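Local coordinates for protein L-lysine 6-oxidase (Marinomonas mediterranea, PDB 3WEU) that oxidises the side-chain amine of L-lysine with a cysteine tryptophylquinone cofactor, releasing ammonium and the hydrogen peroxide that makes it antibacterial, at residues V38-P42 against R186-R192; F99-N103 against Y392-V398; N344-Q348 against L374-M379; Q468-Y472 against E493-E497; A613-N617 against V678-N682. All coordinates share one frame; numbering follows the deposited sequence.

Contact 1 (V38-P42 against R186-R192); sequences VDLKP and RTDSQGR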
# COMPACT_ATOMS: atom_id res chain seq x y z
N VAL A 38 -0.31 40.73 -30.07
CA VAL A 38 0.27 41.33 -28.87
C VAL A 38 -0.66 42.19 -28.07
O VAL A 38 -0.38 42.42 -26.91
CB VAL A 38 1.55 42.16 -29.21
CG1 VAL A 38 2.59 41.19 -29.77
CG2 VAL A 38 1.21 43.29 -30.14
N ASP A 39 -1.75 42.63 -28.73
CA ASP A 39 -2.84 43.34 -28.10
C ASP A 39 -3.86 42.40 -27.42
O ASP A 39 -4.85 42.90 -26.89
CB ASP A 39 -3.62 44.16 -29.13
CG ASP A 39 -2.79 45.34 -29.71
OD1 ASP A 39 -1.85 45.75 -29.04
OD2 ASP A 39 -3.15 45.83 -30.79
N LEU A 40 -3.62 41.08 -27.49
CA LEU A 40 -4.48 40.05 -26.93
C LEU A 40 -5.88 40.01 -27.61
O LEU A 40 -6.87 39.63 -26.97
CB LEU A 40 -4.64 40.25 -25.44
CG LEU A 40 -3.59 39.72 -24.49
CD1 LEU A 40 -2.22 39.40 -25.05
CD2 LEU A 40 -3.61 40.35 -23.11
N LYS A 41 -5.93 40.32 -28.90
CA LYS A 41 -7.08 40.06 -29.72
C LYS A 41 -6.91 38.73 -30.47
O LYS A 41 -5.81 38.40 -30.88
CB LYS A 41 -7.25 41.17 -30.70
CG LYS A 41 -7.36 42.45 -29.85
CD LYS A 41 -7.57 43.64 -30.69
CE LYS A 41 -7.76 44.83 -29.73
NZ LYS A 41 -8.58 45.70 -30.56
N PRO A 42 -8.00 37.98 -30.57
CA PRO A 42 -7.95 36.68 -31.20
C PRO A 42 -7.56 36.83 -32.66
O PRO A 42 -8.01 37.80 -33.31
CB PRO A 42 -9.37 36.16 -31.08
CG PRO A 42 -10.20 37.29 -30.57
CD PRO A 42 -9.33 38.34 -30.06
N ARG A 186 -6.00 39.43 -16.86
CA ARG A 186 -5.40 40.39 -17.76
C ARG A 186 -6.48 41.30 -18.33
O ARG A 186 -7.67 41.00 -18.25
CB ARG A 186 -4.72 39.68 -18.90
CG ARG A 186 -3.41 39.08 -18.56
CD ARG A 186 -2.89 38.27 -19.74
NE ARG A 186 -1.48 37.86 -19.57
CZ ARG A 186 -0.41 38.48 -20.07
NH1 ARG A 186 -0.49 39.63 -20.71
NH2 ARG A 186 0.79 37.99 -19.86
N THR A 187 -6.04 42.36 -18.99
CA THR A 187 -6.85 43.10 -19.90
C THR A 187 -6.12 43.13 -21.22
O THR A 187 -4.90 43.01 -21.26
CB THR A 187 -7.14 44.54 -19.52
OG1 THR A 187 -5.90 45.23 -19.31
CG2 THR A 187 -8.10 44.59 -18.26
N ASP A 188 -6.89 43.33 -22.27
CA ASP A 188 -6.37 43.41 -23.64
C ASP A 188 -6.11 44.90 -23.87
O ASP A 188 -6.13 45.71 -22.90
CB ASP A 188 -7.30 42.78 -24.70
CG ASP A 188 -8.54 43.57 -25.01
OD1 ASP A 188 -8.81 44.62 -24.37
OD2 ASP A 188 -9.31 43.11 -25.89
N SER A 189 -5.75 45.25 -25.10
CA SER A 189 -5.36 46.61 -25.41
C SER A 189 -6.49 47.63 -25.27
O SER A 189 -6.23 48.83 -25.28
CB SER A 189 -4.69 46.70 -26.78
OG SER A 189 -5.62 46.49 -27.77
N GLN A 190 -7.74 47.19 -25.17
CA GLN A 190 -8.90 48.07 -25.02
C GLN A 190 -9.63 47.91 -23.71
O GLN A 190 -10.75 48.45 -23.53
CB GLN A 190 -9.88 47.85 -26.17
CG GLN A 190 -9.30 48.29 -27.52
CD GLN A 190 -10.19 47.97 -28.70
OE1 GLN A 190 -10.35 46.82 -29.12
NE2 GLN A 190 -10.79 49.01 -29.26
N GLY A 191 -9.03 47.21 -22.77
CA GLY A 191 -9.61 47.13 -21.43
C GLY A 191 -10.53 45.94 -21.19
O GLY A 191 -11.08 45.83 -20.06
N ARG A 192 -10.66 45.03 -22.17
CA ARG A 192 -11.49 43.85 -21.96
C ARG A 192 -10.80 42.94 -21.00
O ARG A 192 -9.55 42.85 -20.97
CB ARG A 192 -11.75 43.06 -23.29
CG ARG A 192 -12.46 43.84 -24.38
CD ARG A 192 -12.55 43.02 -25.69
NE ARG A 192 -13.14 43.81 -26.72
CZ ARG A 192 -12.44 44.56 -27.55
NH1 ARG A 192 -11.12 44.51 -27.55
NH2 ARG A 192 -13.09 45.27 -28.46
O HOH W 1 -9.46 40.53 -26.64

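Contact 2 (F99-N103 against Y392-V398); sequences FRELN and YDLTDNV. With SO4 (sulfate ion), chain C.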
# COMPACT_ATOMS: atom_id res chain seq x y z
N PHE A 99 -18.47 13.08 -3.01
CA PHE A 99 -19.41 12.87 -4.08
C PHE A 99 -20.01 11.45 -4.01
O PHE A 99 -19.32 10.45 -4.00
CB PHE A 99 -18.79 13.12 -5.47
CG PHE A 99 -19.84 13.09 -6.57
CD1 PHE A 99 -20.73 14.15 -6.72
CD2 PHE A 99 -19.97 11.97 -7.37
CE1 PHE A 99 -21.71 14.11 -7.67
CE2 PHE A 99 -20.98 11.94 -8.32
CZ PHE A 99 -21.81 13.01 -8.48
N ARG A 100 -21.33 11.42 -3.88
CA ARG A 100 -22.13 10.22 -3.91
C ARG A 100 -23.27 10.26 -4.91
O ARG A 100 -24.47 10.21 -4.52
CB ARG A 100 -22.68 10.00 -2.51
CG ARG A 100 -21.58 9.49 -1.59
CD ARG A 100 -22.21 9.15 -0.27
NE ARG A 100 -21.27 8.53 0.68
CZ ARG A 100 -21.64 8.02 1.86
NH1 ARG A 100 -22.90 8.11 2.28
NH2 ARG A 100 -20.72 7.44 2.62
N GLU A 101 -22.89 10.39 -6.20
CA GLU A 101 -23.85 10.45 -7.22
C GLU A 101 -24.93 11.48 -6.95
O GLU A 101 -24.61 12.67 -6.73
CB GLU A 101 -24.35 9.03 -7.50
CG GLU A 101 -23.24 8.07 -7.83
CD GLU A 101 -22.51 7.52 -6.60
OE1 GLU A 101 -23.15 6.98 -5.66
OE2 GLU A 101 -21.28 7.67 -6.60
N LEU A 102 -26.20 11.08 -6.96
CA LEU A 102 -27.28 12.03 -6.90
C LEU A 102 -27.68 12.45 -5.49
O LEU A 102 -28.55 13.33 -5.33
CB LEU A 102 -28.48 11.50 -7.62
CG LEU A 102 -28.68 11.65 -9.11
CD1 LEU A 102 -28.17 12.85 -9.87
CD2 LEU A 102 -29.07 10.49 -9.96
N ASN A 103 -27.00 11.88 -4.49
CA ASN A 103 -27.31 12.28 -3.10
C ASN A 103 -26.90 13.70 -2.93
O ASN A 103 -25.75 14.10 -3.30
CB ASN A 103 -26.61 11.39 -2.11
CG ASN A 103 -27.18 9.96 -2.12
OD1 ASN A 103 -28.32 9.69 -1.68
ND2 ASN A 103 -26.44 9.08 -2.72
N TYR A 392 -25.04 3.01 0.70
CA TYR A 392 -24.87 4.11 1.63
C TYR A 392 -25.82 4.02 2.83
O TYR A 392 -26.26 5.04 3.32
CB TYR A 392 -25.06 5.45 0.93
CG TYR A 392 -24.21 5.64 -0.30
CD1 TYR A 392 -22.83 5.44 -0.25
CD2 TYR A 392 -24.78 6.03 -1.52
CE1 TYR A 392 -22.03 5.63 -1.39
CE2 TYR A 392 -23.99 6.26 -2.65
CZ TYR A 392 -22.63 6.06 -2.60
OH TYR A 392 -21.84 6.27 -3.74
N ASP A 393 -26.19 2.79 3.20
CA ASP A 393 -27.17 2.51 4.23
C ASP A 393 -28.52 3.09 3.91
O ASP A 393 -29.29 3.32 4.78
CB ASP A 393 -26.65 2.98 5.61
CG ASP A 393 -25.37 2.29 5.97
OD1 ASP A 393 -25.20 1.08 5.70
OD2 ASP A 393 -24.50 2.91 6.53
N LEU A 394 -28.86 3.27 2.62
CA LEU A 394 -30.15 3.73 2.22
C LEU A 394 -30.92 2.57 1.65
O LEU A 394 -30.36 1.56 1.33
CB LEU A 394 -30.02 4.77 1.08
CG LEU A 394 -29.08 5.96 1.40
CD1 LEU A 394 -28.97 6.92 0.21
CD2 LEU A 394 -29.60 6.71 2.65
N THR A 395 -32.21 2.74 1.43
CA THR A 395 -32.93 1.74 0.67
C THR A 395 -33.55 2.37 -0.56
O THR A 395 -34.14 1.68 -1.37
CB THR A 395 -34.05 1.04 1.50
OG1 THR A 395 -34.89 2.04 2.03
CG2 THR A 395 -33.49 0.20 2.65
N ASP A 396 -33.38 3.66 -0.73
CA ASP A 396 -34.02 4.35 -1.82
C ASP A 396 -33.07 5.37 -2.54
O ASP A 396 -33.49 6.41 -3.00
CB ASP A 396 -35.29 5.03 -1.39
CG ASP A 396 -35.08 6.00 -0.30
OD1 ASP A 396 -33.94 6.22 0.12
OD2 ASP A 396 -36.12 6.48 0.16
N ASN A 397 -31.79 5.00 -2.59
CA ASN A 397 -30.80 5.78 -3.34
C ASN A 397 -31.26 5.92 -4.79
O ASN A 397 -31.73 4.93 -5.41
CB ASN A 397 -29.50 5.04 -3.25
CG ASN A 397 -28.35 5.81 -3.89
OD1 ASN A 397 -28.24 7.06 -3.76
ND2 ASN A 397 -27.54 5.06 -4.66
N VAL A 398 -31.16 7.12 -5.33
CA VAL A 398 -31.66 7.39 -6.69
C VAL A 398 -30.70 6.78 -7.71
O VAL A 398 -29.46 7.02 -7.63
CB VAL A 398 -31.79 8.87 -6.93
CG1 VAL A 398 -32.21 9.23 -8.37
CG2 VAL A 398 -32.85 9.46 -5.97
S SO4 C . -14.74 12.19 -2.67
O1 SO4 C . -15.36 11.20 -1.72
O2 SO4 C . -13.93 13.11 -1.77
O3 SO4 C . -13.79 11.49 -3.61
O4 SO4 C . -15.75 12.92 -3.57
O HOH W 2 -25.24 7.43 4.12
O HOH W 3 -27.71 8.55 -6.15
O HOH W 4 -30.26 9.30 -3.49

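Contact 3 (N344-Q348 against L374-M379); sequences NYFRQ and LPLMPM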
# COMPACT_ATOMS: atom_id res chain seq x y z
N ASN A 344 -39.08 7.55 -31.04
CA ASN A 344 -39.48 6.56 -30.03
C ASN A 344 -38.31 5.70 -29.59
O ASN A 344 -38.44 4.97 -28.62
CB ASN A 344 -40.63 5.72 -30.52
CG ASN A 344 -41.95 6.45 -30.45
OD1 ASN A 344 -42.20 7.22 -29.53
ND2 ASN A 344 -42.88 6.00 -31.27
N TYR A 345 -37.16 5.81 -30.27
CA TYR A 345 -35.95 5.17 -29.77
C TYR A 345 -35.18 5.98 -28.75
O TYR A 345 -34.18 5.47 -28.16
CB TYR A 345 -35.04 4.83 -30.95
CG TYR A 345 -35.40 3.58 -31.73
CD1 TYR A 345 -35.71 2.35 -31.08
CD2 TYR A 345 -35.38 3.57 -33.12
CE1 TYR A 345 -35.96 1.17 -31.82
CE2 TYR A 345 -35.65 2.40 -33.86
CZ TYR A 345 -35.89 1.22 -33.21
OH TYR A 345 -36.11 0.13 -33.90
N PHE A 346 -35.61 7.23 -28.50
CA PHE A 346 -35.02 8.05 -27.43
C PHE A 346 -35.67 7.72 -26.12
O PHE A 346 -36.87 7.53 -26.04
CB PHE A 346 -35.08 9.53 -27.77
CG PHE A 346 -34.05 9.93 -28.81
CD1 PHE A 346 -34.14 9.50 -30.12
CD2 PHE A 346 -33.00 10.71 -28.44
CE1 PHE A 346 -33.17 9.82 -31.06
CE2 PHE A 346 -32.00 11.05 -29.33
CZ PHE A 346 -32.07 10.60 -30.65
N ARG A 347 -34.83 7.59 -25.07
CA ARG A 347 -35.36 7.42 -23.71
C ARG A 347 -36.09 8.66 -23.25
O ARG A 347 -35.58 9.81 -23.35
CB ARG A 347 -34.29 7.05 -22.70
CG ARG A 347 -33.49 5.80 -23.04
CD ARG A 347 -32.65 5.33 -21.82
NE ARG A 347 -31.87 4.21 -22.31
CZ ARG A 347 -30.77 4.31 -23.08
NH1 ARG A 347 -30.21 5.44 -23.37
NH2 ARG A 347 -30.20 3.23 -23.53
N GLN A 348 -37.32 8.44 -22.77
CA GLN A 348 -38.03 9.47 -22.03
C GLN A 348 -37.27 9.72 -20.74
O GLN A 348 -36.46 8.87 -20.29
CB GLN A 348 -39.47 9.00 -21.80
CG GLN A 348 -40.27 8.85 -23.09
CD GLN A 348 -40.64 10.20 -23.71
OE1 GLN A 348 -41.08 11.09 -23.02
NE2 GLN A 348 -40.37 10.38 -24.97
N LEU A 374 -32.23 -2.84 -30.19
CA LEU A 374 -31.42 -1.61 -30.42
C LEU A 374 -31.25 -0.90 -29.10
O LEU A 374 -32.23 -0.74 -28.38
CB LEU A 374 -32.12 -0.62 -31.41
CG LEU A 374 -31.34 0.62 -31.80
CD1 LEU A 374 -30.12 0.23 -32.64
CD2 LEU A 374 -32.28 1.54 -32.60
N PRO A 375 -30.03 -0.44 -28.78
CA PRO A 375 -29.85 0.42 -27.56
C PRO A 375 -30.55 1.74 -27.74
O PRO A 375 -30.39 2.40 -28.79
CB PRO A 375 -28.31 0.63 -27.46
CG PRO A 375 -27.73 -0.59 -28.21
CD PRO A 375 -28.73 -0.84 -29.37
N LEU A 376 -31.30 2.13 -26.72
CA LEU A 376 -32.01 3.36 -26.76
C LEU A 376 -31.10 4.58 -26.63
O LEU A 376 -29.94 4.44 -26.27
CB LEU A 376 -33.11 3.35 -25.72
CG LEU A 376 -34.15 2.22 -25.84
CD1 LEU A 376 -35.11 2.29 -24.67
CD2 LEU A 376 -34.95 2.33 -27.13
N MET A 377 -31.64 5.75 -27.04
CA MET A 377 -30.83 6.90 -27.36
C MET A 377 -30.98 8.03 -26.36
O MET A 377 -32.07 8.26 -25.81
CB MET A 377 -31.22 7.43 -28.75
CG MET A 377 -30.71 6.49 -29.85
SD MET A 377 -28.94 6.67 -30.08
CE MET A 377 -28.86 8.30 -30.75
N PRO A 378 -29.90 8.80 -26.17
CA PRO A 378 -28.56 8.55 -26.67
C PRO A 378 -28.00 7.35 -25.86
O PRO A 378 -28.36 7.17 -24.68
CB PRO A 378 -27.82 9.84 -26.37
CG PRO A 378 -28.65 10.57 -25.41
CD PRO A 378 -30.00 10.00 -25.36
N MET A 379 -27.15 6.56 -26.49
CA MET A 379 -26.56 5.40 -25.80
C MET A 379 -25.27 5.78 -25.05
O MET A 379 -24.18 5.96 -25.66
CB MET A 379 -26.31 4.29 -26.77
CG MET A 379 -25.80 3.00 -26.09
SD MET A 379 -26.88 2.41 -24.75
CE MET A 379 -25.61 2.36 -23.45
O HOH W 5 -33.42 10.72 -24.69

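Contact 4 (Q468-Y472 against E493-E497); sequences QIKHY and ETGCE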
# COMPACT_ATOMS: atom_id res chain seq x y z
N GLN A 468 -27.99 33.12 -16.05
CA GLN A 468 -27.33 34.07 -15.13
C GLN A 468 -27.28 33.61 -13.72
O GLN A 468 -28.33 33.47 -13.09
CB GLN A 468 -28.13 35.33 -15.12
CG GLN A 468 -28.03 36.21 -16.31
CD GLN A 468 -28.77 37.53 -16.02
OE1 GLN A 468 -29.09 37.88 -14.83
NE2 GLN A 468 -29.09 38.23 -17.08
N ILE A 469 -26.07 33.40 -13.22
CA ILE A 469 -25.86 32.90 -11.87
C ILE A 469 -26.19 34.01 -10.87
O ILE A 469 -25.68 35.12 -10.99
CB ILE A 469 -24.42 32.45 -11.67
CG1 ILE A 469 -24.09 31.30 -12.64
CG2 ILE A 469 -24.17 32.08 -10.21
CD1 ILE A 469 -24.96 30.04 -12.50
N LYS A 470 -27.03 33.69 -9.91
CA LYS A 470 -27.33 34.60 -8.80
C LYS A 470 -26.19 34.66 -7.85
O LYS A 470 -25.67 33.64 -7.42
CB LYS A 470 -28.56 34.03 -8.06
CG LYS A 470 -29.10 34.97 -6.95
CD LYS A 470 -30.20 34.26 -6.17
CE LYS A 470 -31.57 34.34 -6.79
NZ LYS A 470 -32.37 33.10 -6.54
N HIS A 471 -25.78 35.87 -7.48
CA HIS A 471 -24.72 36.06 -6.59
C HIS A 471 -25.25 36.19 -5.14
O HIS A 471 -26.24 36.88 -4.91
CB HIS A 471 -24.02 37.39 -6.90
CG HIS A 471 -23.22 37.38 -8.15
ND1 HIS A 471 -22.01 38.03 -8.26
CD2 HIS A 471 -23.49 36.87 -9.39
CE1 HIS A 471 -21.53 37.90 -9.48
NE2 HIS A 471 -22.40 37.19 -10.19
N TYR A 472 -24.63 35.50 -4.24
CA TYR A 472 -24.85 35.68 -2.81
C TYR A 472 -23.85 36.75 -2.32
O TYR A 472 -22.67 36.57 -2.42
CB TYR A 472 -24.55 34.44 -2.10
CG TYR A 472 -24.77 34.45 -0.59
CD1 TYR A 472 -26.04 34.62 -0.05
CD2 TYR A 472 -23.70 34.21 0.26
CE1 TYR A 472 -26.22 34.56 1.33
CE2 TYR A 472 -23.87 34.16 1.63
CZ TYR A 472 -25.13 34.32 2.14
OH TYR A 472 -25.24 34.25 3.48
N GLU A 493 -30.93 29.14 -1.61
CA GLU A 493 -31.66 29.78 -2.69
C GLU A 493 -31.33 31.24 -2.88
O GLU A 493 -31.89 31.89 -3.73
CB GLU A 493 -33.21 29.64 -2.62
CG GLU A 493 -33.65 28.20 -2.37
CD GLU A 493 -35.08 27.87 -2.65
OE1 GLU A 493 -35.87 28.73 -2.99
OE2 GLU A 493 -35.44 26.69 -2.55
N THR A 494 -30.38 31.74 -2.14
CA THR A 494 -30.10 33.21 -2.18
C THR A 494 -28.80 33.54 -2.94
O THR A 494 -28.28 34.66 -2.84
CB THR A 494 -29.96 33.72 -0.73
OG1 THR A 494 -29.10 32.83 0.01
CG2 THR A 494 -31.36 33.78 -0.09
N GLY A 495 -28.26 32.55 -3.67
CA GLY A 495 -27.17 32.81 -4.61
C GLY A 495 -25.97 31.97 -4.36
O GLY A 495 -25.89 31.26 -3.39
N CYS A 496 -24.97 32.14 -5.24
CA CYS A 496 -23.76 31.37 -5.13
C CYS A 496 -22.63 32.20 -4.59
O CYS A 496 -22.53 33.37 -4.88
CB CYS A 496 -23.33 30.85 -6.52
SG CYS A 496 -24.62 29.82 -7.23
N GLU A 497 -21.70 31.53 -3.96
CA GLU A 497 -20.47 32.12 -3.55
C GLU A 497 -19.42 31.60 -4.50
O GLU A 497 -19.63 30.53 -5.06
CB GLU A 497 -20.07 31.59 -2.20
CG GLU A 497 -20.94 32.17 -1.11
CD GLU A 497 -20.46 31.86 0.31
OE1 GLU A 497 -19.53 31.06 0.52
OE2 GLU A 497 -21.08 32.46 1.22
O HOH W 6 -21.16 35.81 -4.44

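Contact 5 (A613-N617 against V678-N682); sequences ARGIN and VFFIN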
# COMPACT_ATOMS: atom_id res chain seq x y z
N ALA A 613 -6.03 6.63 -23.23
CA ALA A 613 -5.23 6.79 -22.02
C ALA A 613 -4.17 5.71 -21.86
O ALA A 613 -3.69 5.54 -20.76
CB ALA A 613 -6.14 6.77 -20.81
N ARG A 614 -3.77 5.04 -22.91
CA ARG A 614 -2.87 3.89 -22.79
C ARG A 614 -1.60 4.41 -22.10
O ARG A 614 -1.04 5.44 -22.46
CB ARG A 614 -2.61 3.29 -24.12
CG ARG A 614 -1.93 4.23 -25.15
CD ARG A 614 -2.09 3.77 -26.57
NE ARG A 614 -1.46 4.71 -27.46
CZ ARG A 614 -1.95 5.90 -27.79
NH1 ARG A 614 -3.11 6.35 -27.29
NH2 ARG A 614 -1.24 6.69 -28.63
N GLY A 615 -1.12 3.65 -21.14
CA GLY A 615 0.07 3.99 -20.41
C GLY A 615 -0.17 4.67 -19.08
O GLY A 615 0.71 4.67 -18.22
N ILE A 616 -1.32 5.30 -18.92
CA ILE A 616 -1.74 5.88 -17.65
C ILE A 616 -2.51 4.79 -16.96
O ILE A 616 -3.70 4.63 -17.16
CB ILE A 616 -2.67 7.05 -17.80
CG1 ILE A 616 -2.12 8.08 -18.73
CG2 ILE A 616 -2.91 7.74 -16.43
CD1 ILE A 616 -1.03 8.91 -18.18
N ASN A 617 -1.79 3.97 -16.23
CA ASN A 617 -2.33 2.69 -15.74
C ASN A 617 -2.94 2.78 -14.31
O ASN A 617 -3.51 1.81 -13.83
CB ASN A 617 -1.26 1.63 -15.77
CG ASN A 617 -0.97 1.17 -17.21
OD1 ASN A 617 -1.89 0.71 -17.90
ND2 ASN A 617 0.28 1.26 -17.65
N VAL A 678 1.83 -3.18 -24.69
CA VAL A 678 1.62 -2.62 -23.37
C VAL A 678 2.39 -1.33 -23.20
O VAL A 678 3.61 -1.29 -23.33
CB VAL A 678 2.10 -3.64 -22.29
CG1 VAL A 678 1.91 -3.09 -20.90
CG2 VAL A 678 1.33 -4.93 -22.45
N PHE A 679 1.65 -0.27 -22.94
CA PHE A 679 2.20 1.01 -22.69
C PHE A 679 2.24 1.26 -21.21
O PHE A 679 1.33 0.85 -20.47
CB PHE A 679 1.33 2.08 -23.36
CG PHE A 679 1.48 2.10 -24.86
CD1 PHE A 679 0.69 1.30 -25.62
CD2 PHE A 679 2.47 2.86 -25.46
CE1 PHE A 679 0.81 1.25 -26.98
CE2 PHE A 679 2.59 2.85 -26.82
CZ PHE A 679 1.74 2.06 -27.60
N PHE A 680 3.27 1.93 -20.74
CA PHE A 680 3.34 2.28 -19.33
C PHE A 680 4.30 3.40 -19.11
O PHE A 680 5.00 3.80 -20.04
CB PHE A 680 3.73 1.06 -18.51
CG PHE A 680 5.07 0.47 -18.87
CD1 PHE A 680 5.24 -0.28 -20.00
CD2 PHE A 680 6.16 0.67 -18.04
CE1 PHE A 680 6.47 -0.85 -20.32
CE2 PHE A 680 7.41 0.10 -18.34
CZ PHE A 680 7.55 -0.66 -19.47
N ILE A 681 4.29 3.92 -17.90
CA ILE A 681 5.21 4.99 -17.50
C ILE A 681 6.25 4.41 -16.52
O ILE A 681 5.93 3.91 -15.42
CB ILE A 681 4.45 6.09 -16.82
CG1 ILE A 681 3.46 6.71 -17.84
CG2 ILE A 681 5.39 7.16 -16.33
CD1 ILE A 681 2.57 7.70 -17.20
N ASN A 682 7.49 4.46 -16.95
CA ASN A 682 8.55 3.89 -16.17
C ASN A 682 8.82 4.88 -15.09
O ASN A 682 9.30 6.00 -15.34
CB ASN A 682 9.77 3.61 -17.03
CG ASN A 682 10.88 2.90 -16.24
OD1 ASN A 682 11.11 3.18 -15.05
ND2 ASN A 682 11.57 2.00 -16.90

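Contact 1 (V38-P42 against R186-R192)
Lys-41 reaches across the turn 188-191, its chain extended beyond CG. CB, CG and CD carry the chain past Asp-188, CG 4.5 Å from Asp-188 OD2, to CE, which lies 3.3 Å from Ser-189 OG and near the edge of the Arg-192 guanidinium. NZ gives a short 2.5 Å hydrogen bond to Gln-190 OE1. That oxygen is gripped twice: NZ comes from above one face of the amide, Arg-192 NH1 from the opposite face at 2.9 Å. Arg-192 NH1 also makes a salt bridge to Asp-188 OD2, which lies in the guanidinium plane, and Asp-188 OD1 closes an Asx turn by accepting from Gln-190 N. Behind the lysine, Ser-189 N bonds Asp-39 O (3.1 Å, 152°), and Leu-40 CB packs on Asp-188 CB at 3.7 Å. Water 1 links Leu-40 O to Asp-188 OD2. The type I turn 188-191 connects the antiparallel strands 181-187 and 193-196 as a hairpin, and the loop between strands 34-36 and 42-43 lies against it. Arg-186 touches strand 22-24 and pairs with Asp-20.

Contact 2 (F99-N103 against Y392-V398)
Arg-100 lies flat along one face of the Tyr-392 ring. Before it, Phe-99 takes no direct part; its backbone N gives a nearly straight bond (177°) to sulfate O4. The extended Arg-100 chain runs antiparallel to the tyrosine: CD sits over the ring centre, 3.7 Å from the centroid, as a CH-pi contact, and the guanidinium, 12° from the ring plane, lies over CD1. Glu-101 bends at chi2 (81°), bringing its carboxylate nearly coplanar with the ring; OE1 meets the edge and accepts a hydrogen bond from Tyr-392 OH at 2.4 Å, so short that the exact value is doubtful. Ser-387 also bonds this oxygen. Leu-102 CD2 touches Val-398 CG1 at 3.7 Å, and water 3 ties Leu-102 N to Asn-397 OD1 and Val-398 O. Asn-103 sets its amide almost parallel to that of Asn-397: ND2 bonds Asn-397 OD1 (2.9 Å, 143°) and also Arg-100 O, which takes Asn-103 N as well. The latter backbone bond closes the type II' beta turn 100-103. Here a tight turn from the N-terminal family region is held by a C-terminal-region loop through an arginine laid over a tyrosine face, a single amide–amide hydrogen bond and bridging waters.

Contact 3 (N344-Q348 against L374-M379)
Leu-374 CD2 presses like a knob onto the middle of the Tyr-345 ring, 3.5 Å from its centroid and 3° off the normal, a CH-pi contact. With chi1 at -80° the ring stands beside the backbone N, where Leu-376 CD2 can meet its edge. A second bump, Met-377 CB, fits the centre of the Phe-346 ring in the same way, again 3.5 Å from the centroid. The methionine bends at chi2 and chi3, carrying SD above that face as a more distant Met-aromatic contact. Between these two fits, the backbones join at one bridge: Met-377 N bonds Tyr-345 O (2.8 Å) and Arg-347 N bonds Met-377 O (2.9 Å). Arg-347 then lays a guanidinium face over the Leu-376 carbonyl carbon. Its edge gives weak bonds from NH1 to Pro-378 O and from NH2 to Met-379 SD, with stronger support for NE from Val-363 O. Leu-364 O and Leu-403 O receive NH2 and NH1, respectively, so this buried guanidinium meets mostly backbone carbonyls, whose dipoles would probably help to stabilise its positive charge.

Contact 4 (Q468-Y472 against E493-E497)
Two backbone hydrogen bonds join Lys-470 and Tyr-472 to Cys-496: Cys-496 N to Lys-470 O (2.7 Å, 162°) and Tyr-472 N to Cys-496 O (3.1 Å, 172°). The second donor comes from above the carbonyl plane, and water 6 also donates to Cys-496 O while reaching Tyr-472 O. Among side chains, the polar link is Lys-470 NZ to Glu-493 O (3.1 Å); Lys-470 CG is anti to the backbone N (chi1 -173°), and bends at chi3 and chi4 swing the amine to the carbonyl that follows helix 489-492. The lysine methylenes pass over Gly-495, Lys-470 CG 3.7 Å from Gly-495 CA; here the backbones come close, Gly-495 CA 4.1 Å from Tyr-472 CA. The apolar share is small, Ile-469 CG2 against Cys-496 SG at 3.8 Å. Tyr-472 lies between two side chains that point the same way: Thr-494 OG1 is 3.5 Å from Tyr-472 CD1, and Glu-497 OE2 meets the ring edge 3.3 Å from CE2. Arg-487 bonds Thr-494 OG1 and makes a cation-pi contact with the tyrosine, whereas Glu-497 is held by Thr-484 and Lys-92. The pairing of His-471 with Cys-496 is an isolated beta bridge between segments about perpendicular end to end, closing a helix-containing excursion, 473-492, of the C-terminal family region.

Contact 5 (A613-N617 against V678-N682)
Asn-617 ND2 donates to Phe-679 O across 3.0 Å at 162°, lying in the carbonyl plane on a lone pair, with the acceptor also close to the amide plane of the asparagine. This same oxygen receives a CA-H...O contact from Gly-615 CA at 3.4 Å, so the strand carbonyl is approached from both the turn (Gly-615) and the residue just after it (Asn-617). Gly-615 packs its bare backbone on the strand: its CA lies 3.8 Å from Phe-680 CA, and its O is 3.4 Å from Ile-681 CG1. Beside it, Arg-614 runs alongside Phe-679, both pointing the same way. With CG between the backbone N and the carbonyl carbon (chi1 61°), the extended chain places CD over the ring, offset toward the rim, 4.1 Å from the centroid. The guanidinium is turned 86° from the ring and lies farther off, at most a weak cation-pi attraction; Asn-611 O and Glu-647 hold its nitrogens. Ile-616 CD1 meets Ile-681 CD1 at 3.9 Å. The type II turn 613-616 thus joins strand 609-611 to helix 619-625 while resting on strand 675-680, which pairs antiparallel with strand 656-661, and on the residues that follow; Ile-616 and Ile-681 both touch helix 619-625.

In the fold
The five contacts are spread through the chain without touching one another. Contact 1 belongs to the large mixed sheet of the N-terminal family region, and contact 4, its centre 29 Å away, meets strand 237-247 of that same sheet through His-471, Ile-469 and Cys-496. Contact 2 joins the N-terminal to the C-terminal family region across 288 intervening residues; contact 3 is nested within that loop, nearest atoms about 13 Å away. Contacts 1 and 2 alternate along the chain, while contacts 4 and 5 follow in series. Contact 5 lies at a two-stranded sheet, its centre 43 Å from that of contact 4, across the chain's centre. Contacts 1 and 2 join distant parts of the sequence, whereas contacts 3 and 4 close short local excursions.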